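Local coordinates for protein MerB2 (Bacillus megaterium, PDB 5C17) that probably cleaves the carbon-mercury bond of organomercurials as an alkylmercury lyase, and holds a mercury(II) ion between two cysteines in this crystal form, at residues I29-T40 with K75-I84; P86-G94 with L113-R122. One frame throughout, in Å; residues are numbered along the deposited sequence.

Contact 1. Residues I29-T40 with K75-I84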
loop_
_atom_site.group_PDB
_atom_site.type_symbol
_atom_site.label_atom_id
_atom_site.label_comp_id
_atom_site.label_asym_id
_atom_site.label_seq_id
_atom_site.Cartn_x
_atom_site.Cartn_y
_atom_site.Cartn_z
ATOM N N ILE A 29 -5.781 2.256 -12.950
ATOM C CA ILE A 29 -4.639 3.008 -12.432
ATOM C C ILE A 29 -3.583 2.048 -11.855
ATOM O O ILE A 29 -2.398 2.098 -12.193
ATOM C CB ILE A 29 -5.065 4.002 -11.340
ATOM C CG1 ILE A 29 -5.998 5.073 -11.918
ATOM C CG2 ILE A 29 -3.834 4.664 -10.726
ATOM C CD1 ILE A 29 -6.695 5.951 -10.853
ATOM N N PHE A 30 -4.041 1.163 -10.977
ATOM C CA PHE A 30 -3.176 0.261 -10.216
ATOM C C PHE A 30 -2.330 -0.608 -11.137
ATOM O O PHE A 30 -1.114 -0.707 -10.972
ATOM C CB PHE A 30 -4.057 -0.579 -9.296
ATOM C CG PHE A 30 -3.312 -1.518 -8.376
ATOM C CD1 PHE A 30 -2.615 -1.041 -7.265
ATOM C CD2 PHE A 30 -3.363 -2.883 -8.591
ATOM C CE1 PHE A 30 -1.970 -1.922 -6.403
ATOM C CE2 PHE A 30 -2.731 -3.768 -7.728
ATOM C CZ PHE A 30 -2.033 -3.286 -6.638
ATOM N N PHE A 31 -2.962 -1.224 -12.138
ATOM C CA PHE A 31 -2.209 -2.112 -12.998
ATOM C C PHE A 31 -1.283 -1.324 -13.965
ATOM O O PHE A 31 -0.266 -1.847 -14.408
ATOM C CB PHE A 31 -3.155 -3.102 -13.691
ATOM C CG PHE A 31 -3.832 -4.055 -12.713
ATOM C CD1 PHE A 31 -3.073 -4.924 -11.936
ATOM C CD2 PHE A 31 -5.212 -4.054 -12.543
ATOM C CE1 PHE A 31 -3.676 -5.779 -11.027
ATOM C CE2 PHE A 31 -5.820 -4.924 -11.638
ATOM C CZ PHE A 31 -5.046 -5.774 -10.878
ATOM N N SER A 32 -1.593 -0.059 -14.247
ATOM C CA SER A 32 -0.674 0.790 -15.005
ATOM C C SER A 32 0.575 1.118 -14.166
ATOM O O SER A 32 1.698 1.049 -14.661
ATOM C CB SER A 32 -1.379 2.074 -15.441
ATOM O OG SER A 32 -0.542 2.864 -16.253
ATOM N N ILE A 33 0.378 1.469 -12.898
ATOM C CA ILE A 33 1.495 1.732 -11.990
ATOM C C ILE A 33 2.379 0.475 -11.889
ATOM O O ILE A 33 3.605 0.576 -11.893
ATOM C CB ILE A 33 0.979 2.158 -10.593
ATOM C CG1 ILE A 33 0.182 3.482 -10.681
ATOM C CG2 ILE A 33 2.121 2.306 -9.604
ATOM C CD1 ILE A 33 0.908 4.630 -11.338
ATOM N N ARG A 34 1.749 -0.697 -11.795
ATOM C CA ARG A 34 2.472 -1.973 -11.778
ATOM C C ARG A 34 3.419 -2.062 -12.964
ATOM O O ARG A 34 4.534 -2.576 -12.852
ATOM C CB ARG A 34 1.496 -3.147 -11.817
ATOM C CG ARG A 34 2.144 -4.535 -11.920
ATOM C CD ARG A 34 1.160 -5.551 -12.469
ATOM N NE ARG A 34 0.709 -5.215 -13.825
ATOM C CZ ARG A 34 -0.317 -5.798 -14.434
ATOM N NH1 ARG A 34 -0.990 -6.761 -13.824
ATOM N NH2 ARG A 34 -0.666 -5.424 -15.658
ATOM N N ASP A 35 2.960 -1.550 -14.102
ATOM C CA ASP A 35 3.711 -1.623 -15.350
ATOM C C ASP A 35 4.668 -0.439 -15.512
ATOM O O ASP A 35 5.273 -0.279 -16.562
ATOM C CB ASP A 35 2.730 -1.673 -16.534
ATOM C CG ASP A 35 1.915 -2.964 -16.575
ATOM O OD1 ASP A 35 2.347 -3.959 -15.965
ATOM O OD2 ASP A 35 0.848 -2.988 -17.233
ATOM N N GLY A 36 4.793 0.390 -14.478
ATOM C CA GLY A 36 5.728 1.510 -14.473
ATOM C C GLY A 36 5.244 2.749 -15.216
ATOM O O GLY A 36 6.027 3.646 -15.535
ATOM N N GLN A 37 3.950 2.805 -15.492
ATOM C CA GLN A 37 3.382 3.846 -16.338
ATOM C C GLN A 37 2.503 4.780 -15.520
ATOM O O GLN A 37 1.463 4.374 -15.007
ATOM C CB GLN A 37 2.563 3.188 -17.455
ATOM C CG GLN A 37 1.820 4.155 -18.377
ATOM C CD GLN A 37 2.753 5.063 -19.156
ATOM O OE1 GLN A 37 3.516 4.604 -20.016
ATOM N NE2 GLN A 37 2.699 6.368 -18.862
ATOM N N ALA A 38 2.903 6.046 -15.431
ATOM C CA ALA A 38 2.063 7.065 -14.825
ATOM C C ALA A 38 0.773 7.193 -15.624
ATOM O O ALA A 38 0.746 6.914 -16.839
ATOM C CB ALA A 38 2.784 8.384 -14.774
ATOM N N VAL A 39 -0.281 7.645 -14.960
ATOM C CA VAL A 39 -1.620 7.655 -15.528
ATOM C C VAL A 39 -2.156 9.072 -15.628
ATOM O O VAL A 39 -1.957 9.893 -14.744
ATOM C CB VAL A 39 -2.573 6.786 -14.661
ATOM C CG1 VAL A 39 -3.970 6.765 -15.234
ATOM C CG2 VAL A 39 -2.031 5.364 -14.569
ATOM N N THR A 40 -2.834 9.352 -16.729
ATOM C CA THR A 40 -3.505 10.628 -16.919
ATOM C C THR A 40 -4.999 10.428 -17.042
ATOM O O THR A 40 -5.459 9.313 -17.283
ATOM C CB THR A 40 -3.053 11.299 -18.194
ATOM O OG1 THR A 40 -3.387 10.461 -19.306
ATOM C CG2 THR A 40 -1.564 11.563 -18.177
ATOM N N LYS A 75 -0.195 14.277 -12.869
ATOM C CA LYS A 75 -0.185 12.883 -13.323
ATOM C C LYS A 75 -0.254 11.961 -12.112
ATOM O O LYS A 75 0.311 12.255 -11.049
ATOM C CB LYS A 75 1.054 12.541 -14.125
ATOM C CG LYS A 75 1.119 13.241 -15.459
ATOM C CD LYS A 75 2.244 12.674 -16.320
ATOM C CE LYS A 75 2.049 12.958 -17.789
ATOM N NZ LYS A 75 3.207 13.680 -18.361
ATOM N N ILE A 76 -0.937 10.838 -12.283
ATOM C CA ILE A 76 -1.135 9.880 -11.192
ATOM C C ILE A 76 0.028 8.892 -11.160
ATOM O O ILE A 76 0.310 8.211 -12.161
ATOM C CB ILE A 76 -2.468 9.124 -11.366
ATOM C CG1 ILE A 76 -3.650 10.096 -11.424
ATOM C CG2 ILE A 76 -2.664 8.089 -10.240
ATOM C CD1 ILE A 76 -4.902 9.491 -12.013
ATOM N N VAL A 77 0.698 8.814 -10.012
ATOM C CA VAL A 77 1.944 8.058 -9.895
ATOM C C VAL A 77 1.904 6.990 -8.805
ATOM O O VAL A 77 2.875 6.263 -8.607
ATOM C CB VAL A 77 3.150 8.994 -9.646
ATOM C CG1 VAL A 77 3.386 9.870 -10.876
ATOM C CG2 VAL A 77 2.944 9.858 -8.382
ATOM N N GLY A 78 0.792 6.891 -8.095
ATOM C CA GLY A 78 0.661 5.876 -7.069
ATOM C C GLY A 78 -0.787 5.542 -6.817
ATOM O O GLY A 78 -1.660 6.397 -7.000
ATOM N N ALA A 79 -1.043 4.302 -6.400
ATOM C CA ALA A 79 -2.405 3.882 -6.086
ATOM C C ALA A 79 -2.364 2.685 -5.149
ATOM O O ALA A 79 -1.579 1.762 -5.368
ATOM C CB ALA A 79 -3.161 3.513 -7.342
ATOM N N LEU A 80 -3.198 2.714 -4.114
ATOM C CA LEU A 80 -3.441 1.551 -3.261
ATOM C C LEU A 80 -2.142 0.958 -2.721
ATOM O O LEU A 80 -2.011 -0.265 -2.622
ATOM C CB LEU A 80 -4.255 0.486 -4.002
ATOM C CG LEU A 80 -5.582 0.980 -4.586
ATOM C CD1 LEU A 80 -6.266 -0.122 -5.308
ATOM C CD2 LEU A 80 -6.515 1.549 -3.542
ATOM N N GLY A 81 -1.207 1.836 -2.362
ATOM C CA GLY A 81 0.050 1.417 -1.733
ATOM C C GLY A 81 1.236 1.271 -2.668
ATOM O O GLY A 81 2.364 1.168 -2.213
ATOM N N LEU A 82 0.979 1.245 -3.971
ATOM C CA LEU A 82 2.009 1.020 -4.970
ATOM C C LEU A 82 2.375 2.355 -5.633
ATOM O O LEU A 82 1.493 3.126 -5.986
ATOM C CB LEU A 82 1.469 0.056 -6.024
ATOM C CG LEU A 82 2.437 -0.387 -7.117
ATOM C CD1 LEU A 82 3.610 -1.174 -6.550
ATOM C CD2 LEU A 82 1.689 -1.207 -8.172
ATOM N N SER A 83 3.667 2.591 -5.846
ATOM C CA SER A 83 4.152 3.886 -6.312
ATOM C C SER A 83 5.291 3.749 -7.316
ATOM O O SER A 83 6.199 2.936 -7.143
ATOM C CB SER A 83 4.672 4.683 -5.103
ATOM O OG SER A 83 5.166 5.950 -5.479
ATOM N N ILE A 84 5.255 4.581 -8.357
ATOM C CA ILE A 84 6.419 4.652 -9.226
ATOM C C ILE A 84 7.453 5.628 -8.669
ATOM O O ILE A 84 8.630 5.508 -8.994
ATOM C CB ILE A 84 6.069 4.960 -10.707
ATOM C CG1 ILE A 84 5.419 6.338 -10.864
ATOM C CG2 ILE A 84 5.159 3.884 -11.236
ATOM C CD1 ILE A 84 5.224 6.758 -12.313
#
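Helix 29-34 crosses strand 76-79 nearly at right angles, 104° between their directions, and the loop after it joins the strand in a single antiparallel bridge, V39 N to I76 O (2.9 Å) and I76 N to V39 O (2.8 Å). G36, at positive phi, ends the helix in a Schellman motif, a backbone shape that glycine adopts readily, and this lets the chain turn back to the strand.

The helix thus lies across a beta hairpin, strands 76-79 and 82-83, whose type I' turn A79-L82 has G81 where positive phi suits glycine. I33 works with both branches. CG2, anti to the backbone N (CG1 at chi1 -63°), runs antiparallel alongside L82, 3.7 Å from its CG, while CD1 settles 3.6 Å from V77 C. The slim methyl of A79 lets I29 come close, its CG2 3.6 Å from A79 CB, and I29 lies athwart I76. F30 turns the edge of its ring to A79 O, 3.5 Å from CD1.

V77 and G78 form a classic beta bulge opposite V69 of strand 68-70. I68 of that strand and L44 of helix 41-48 pack on I29, whereas L109 of helix 103-113 touches F30 and L82.

Contact 2. Residues P86-G94 with L113-R122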
loop_
_atom_site.group_PDB
_atom_site.type_symbol
_atom_site.label_atom_id
_atom_site.label_comp_id
_atom_site.label_asym_id
_atom_site.label_seq_id
_atom_site.Cartn_x
_atom_site.Cartn_y
_atom_site.Cartn_z
ATOM N N PRO A 86 9.710 7.477 -5.519
ATOM C CA PRO A 86 10.377 6.891 -4.349
ATOM C C PRO A 86 9.669 7.069 -3.016
ATOM O O PRO A 86 9.013 8.069 -2.732
ATOM C CB PRO A 86 11.731 7.604 -4.307
ATOM C CG PRO A 86 11.954 8.049 -5.687
ATOM C CD PRO A 86 10.605 8.403 -6.232
ATOM N N THR A 87 9.840 6.034 -2.200
ATOM C CA THR A 87 9.504 6.058 -0.790
ATOM C C THR A 87 10.645 5.324 -0.084
ATOM O O THR A 87 11.577 4.842 -0.719
ATOM C CB THR A 87 8.199 5.329 -0.488
ATOM O OG1 THR A 87 8.419 3.926 -0.636
ATOM C CG2 THR A 87 7.072 5.787 -1.411
ATOM N N THR A 88 10.555 5.190 1.224
ATOM C CA THR A 88 11.531 4.416 1.981
ATOM C C THR A 88 11.472 2.929 1.621
ATOM O O THR A 88 12.427 2.209 1.837
ATOM C CB THR A 88 11.258 4.594 3.469
ATOM O OG1 THR A 88 11.535 5.950 3.800
ATOM C CG2 THR A 88 12.143 3.684 4.356
ATOM N N ASN A 89 10.346 2.481 1.092
ATOM C CA ASN A 89 10.090 1.058 0.902
ATOM C C ASN A 89 10.211 0.687 -0.556
ATOM O O ASN A 89 9.282 0.859 -1.335
ATOM C CB ASN A 89 8.715 0.700 1.447
ATOM C CG ASN A 89 8.445 1.386 2.749
ATOM O OD1 ASN A 89 9.140 1.150 3.723
ATOM N ND2 ASN A 89 7.479 2.280 2.761
ATOM N N GLN A 90 11.391 0.205 -0.925
ATOM C CA GLN A 90 11.695 -0.146 -2.305
ATOM C C GLN A 90 11.314 -1.589 -2.555
ATOM O O GLN A 90 11.631 -2.456 -1.760
ATOM C CB GLN A 90 13.184 0.080 -2.584
ATOM C CG GLN A 90 13.559 0.032 -4.065
ATOM C CD GLN A 90 14.971 0.562 -4.343
ATOM O OE1 GLN A 90 15.445 1.492 -3.681
ATOM N NE2 GLN A 90 15.643 -0.030 -5.320
ATOM N N ILE A 91 10.612 -1.833 -3.653
ATOM C CA ILE A 91 10.197 -3.183 -4.008
ATOM C C ILE A 91 10.555 -3.506 -5.447
ATOM O O ILE A 91 10.171 -2.805 -6.374
ATOM C CB ILE A 91 8.704 -3.427 -3.730
ATOM C CG1 ILE A 91 7.815 -2.439 -4.480
ATOM C CG2 ILE A 91 8.452 -3.293 -2.242
ATOM C CD1 ILE A 91 6.348 -2.778 -4.390
ATOM N N HIS A 92 11.296 -4.588 -5.624
ATOM C CA HIS A 92 11.621 -5.053 -6.953
ATOM C C HIS A 92 10.638 -6.161 -7.295
ATOM O O HIS A 92 10.591 -7.178 -6.611
ATOM C CB HIS A 92 13.052 -5.575 -7.015
ATOM C CG HIS A 92 13.538 -5.782 -8.410
ATOM N ND1 HIS A 92 13.972 -4.745 -9.208
ATOM C CD2 HIS A 92 13.618 -6.900 -9.167
ATOM C CE1 HIS A 92 14.317 -5.220 -10.391
ATOM N NE2 HIS A 92 14.111 -6.524 -10.392
ATOM N N LEU A 93 9.849 -5.934 -8.340
ATOM C CA LEU A 93 8.676 -6.740 -8.632
ATOM C C LEU A 93 8.413 -6.700 -10.139
ATOM O O LEU A 93 8.336 -5.619 -10.722
ATOM C CB LEU A 93 7.484 -6.140 -7.873
ATOM C CG LEU A 93 6.143 -6.869 -7.863
ATOM C CD1 LEU A 93 5.324 -6.321 -6.715
ATOM C CD2 LEU A 93 5.386 -6.713 -9.175
ATOM N N GLY A 94 8.275 -7.866 -10.776
ATOM C CA GLY A 94 7.971 -7.931 -12.198
ATOM C C GLY A 94 9.052 -7.305 -13.059
ATOM O O GLY A 94 8.768 -6.748 -14.126
ATOM N N LEU A 113 -0.368 -8.767 -6.480
ATOM C CA LEU A 113 0.151 -8.744 -7.846
ATOM C C LEU A 113 0.644 -10.109 -8.313
ATOM O O LEU A 113 1.052 -10.260 -9.472
ATOM C CB LEU A 113 1.274 -7.716 -7.968
ATOM C CG LEU A 113 0.852 -6.262 -7.772
ATOM C CD1 LEU A 113 2.073 -5.358 -7.670
ATOM C CD2 LEU A 113 -0.051 -5.823 -8.922
ATOM N N VAL A 114 0.554 -11.100 -7.426
ATOM C CA VAL A 114 0.994 -12.465 -7.710
ATOM C C VAL A 114 2.423 -12.489 -8.223
ATOM O O VAL A 114 2.695 -12.956 -9.345
ATOM C CB VAL A 114 0.079 -13.163 -8.735
ATOM C CG1 VAL A 114 0.299 -14.676 -8.667
ATOM C CG2 VAL A 114 -1.389 -12.814 -8.470
ATOM N N ALA A 115 3.331 -11.970 -7.414
ATOM C CA ALA A 115 4.673 -11.697 -7.878
ATOM C C ALA A 115 5.681 -11.855 -6.760
ATOM O O ALA A 115 5.500 -11.309 -5.683
ATOM C CB ALA A 115 4.742 -10.278 -8.416
ATOM N N ASP A 116 6.768 -12.567 -7.021
ATOM C CA ASP A 116 7.891 -12.545 -6.103
ATOM C C ASP A 116 8.362 -11.099 -5.924
ATOM O O ASP A 116 8.262 -10.286 -6.848
ATOM C CB ASP A 116 9.065 -13.360 -6.644
ATOM C CG ASP A 116 8.826 -14.856 -6.605
ATOM O OD1 ASP A 116 7.767 -15.295 -6.127
ATOM O OD2 ASP A 116 9.738 -15.585 -7.035
ATOM N N VAL A 117 8.889 -10.783 -4.751
ATOM C CA VAL A 117 9.414 -9.450 -4.515
ATOM C C VAL A 117 10.704 -9.492 -3.720
ATOM O O VAL A 117 10.967 -10.444 -2.981
ATOM C CB VAL A 117 8.397 -8.537 -3.789
ATOM C CG1 VAL A 117 7.147 -8.350 -4.633
ATOM C CG2 VAL A 117 8.040 -9.089 -2.416
ATOM N N ASP A 118 11.507 -8.450 -3.908
ATOM C CA ASP A 118 12.638 -8.143 -3.041
ATOM C C ASP A 118 12.296 -6.784 -2.453
ATOM O O ASP A 118 12.072 -5.828 -3.189
ATOM C CB ASP A 118 13.965 -8.021 -3.790
ATOM C CG ASP A 118 14.422 -9.317 -4.455
ATOM O OD1 ASP A 118 13.817 -10.382 -4.259
ATOM O OD2 ASP A 118 15.443 -9.263 -5.166
ATOM N N ILE A 119 12.322 -6.697 -1.136
ATOM C CA ILE A 119 11.956 -5.498 -0.397
ATOM C C ILE A 119 13.167 -4.962 0.340
ATOM O O ILE A 119 13.868 -5.724 1.009
ATOM C CB ILE A 119 10.854 -5.827 0.669
ATOM C CG1 ILE A 119 9.600 -6.372 -0.018
ATOM C CG2 ILE A 119 10.541 -4.608 1.562
ATOM C CD1 ILE A 119 8.711 -7.173 0.897
ATOM N N HIS A 120 13.373 -3.652 0.234
ATOM C CA HIS A 120 14.368 -2.959 1.044
ATOM C C HIS A 120 13.677 -1.809 1.755
ATOM O O HIS A 120 12.975 -1.017 1.127
ATOM C CB HIS A 120 15.536 -2.444 0.195
ATOM C CG HIS A 120 16.684 -1.917 1.003
ATOM N ND1 HIS A 120 16.653 -0.693 1.632
ATOM C CD2 HIS A 120 17.898 -2.452 1.286
ATOM C CE1 HIS A 120 17.793 -0.496 2.272
ATOM N NE2 HIS A 120 18.570 -1.547 2.073
ATOM N N SER A 121 13.885 -1.742 3.065
ATOM C CA SER A 121 13.260 -0.710 3.874
ATOM C C SER A 121 14.166 -0.346 5.038
ATOM O O SER A 121 15.358 -0.655 5.005
ATOM C CB SER A 121 11.880 -1.168 4.342
ATOM O OG SER A 121 11.149 -0.120 4.954
ATOM N N ARG A 122 13.595 0.297 6.049
ATOM C CA ARG A 122 14.353 0.804 7.195
ATOM C C ARG A 122 13.584 0.562 8.472
ATOM O O ARG A 122 12.372 0.680 8.494
ATOM C CB ARG A 122 14.591 2.314 7.072
ATOM C CG ARG A 122 15.484 2.729 5.916
ATOM C CD ARG A 122 16.926 2.502 6.236
ATOM N NE ARG A 122 17.776 2.696 5.071
ATOM C CZ ARG A 122 19.095 2.563 5.087
ATOM N NH1 ARG A 122 19.720 2.287 6.230
ATOM N NH2 ARG A 122 19.802 2.714 3.981
HETATM O O HOH W 1 14.990 1.325 1.286
HETATM O O HOH W 2 8.470 -10.467 -9.533
#
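L93 and V117 extend together at one end of an antiparallel strand pair, 89-93 with 117-122, two neighbours in the large sheet of the protein. Here packing is tight. L93 CG stands anti to the backbone N (chi1 -173°), which sends its branched end among apolar side chains: CD1 is 3.5 Å from L113 CD1, and CD2 is 3.7 Å from the small A115 CB. V117 CG1 also lies against L93 in the conformer given. Further along the same face, beta-branched I91 and I119 are a non-hydrogen-bonded pair whose side chains run abreast, backed by T106 and L107 of helix 103-113, which touch I119.

The other face is looser and wetter. Q90 pairs with H120 and H92 with D118, hydrogen-bonded pairs whose polar side chains suit solvent and meet mainly through their CB atoms; D118 also forms a salt bridge with R135. Beyond the strands, water joins the two segments: one molecule links G94 N to D116 O and, in the conformer given, another links T88 O to H120 ND1.

Buried N89 gives both ends of its amide work: ND2 bonds A100 O, and OD1 accepts from S121 OG at 2.7 Å, in the carbonyl plane.

In the fold
All of contact 1 precedes contact 2 in sequence, and their centres are 14 Å apart. Each involves the eight-stranded antiparallel sheet, but strand 96-100 lies between strands 82-83 and 89-93, although these two are consecutive in the chain. Contact 1 brings helix 22-34 onto one part of this sheet; contact 2 joins two adjacent strands within another. They touch directly: L113 packs its CD2 3.6 Å from F30 CE2, and L82 CD1 meets I91 CD1. These contacts connect the apolar packing beneath helix 22-34 with that of strand 89-93. The side chains of L80 in contact 1 and N89 in contact 2 lie about 9 Å and about 8 Å from the bound mercury.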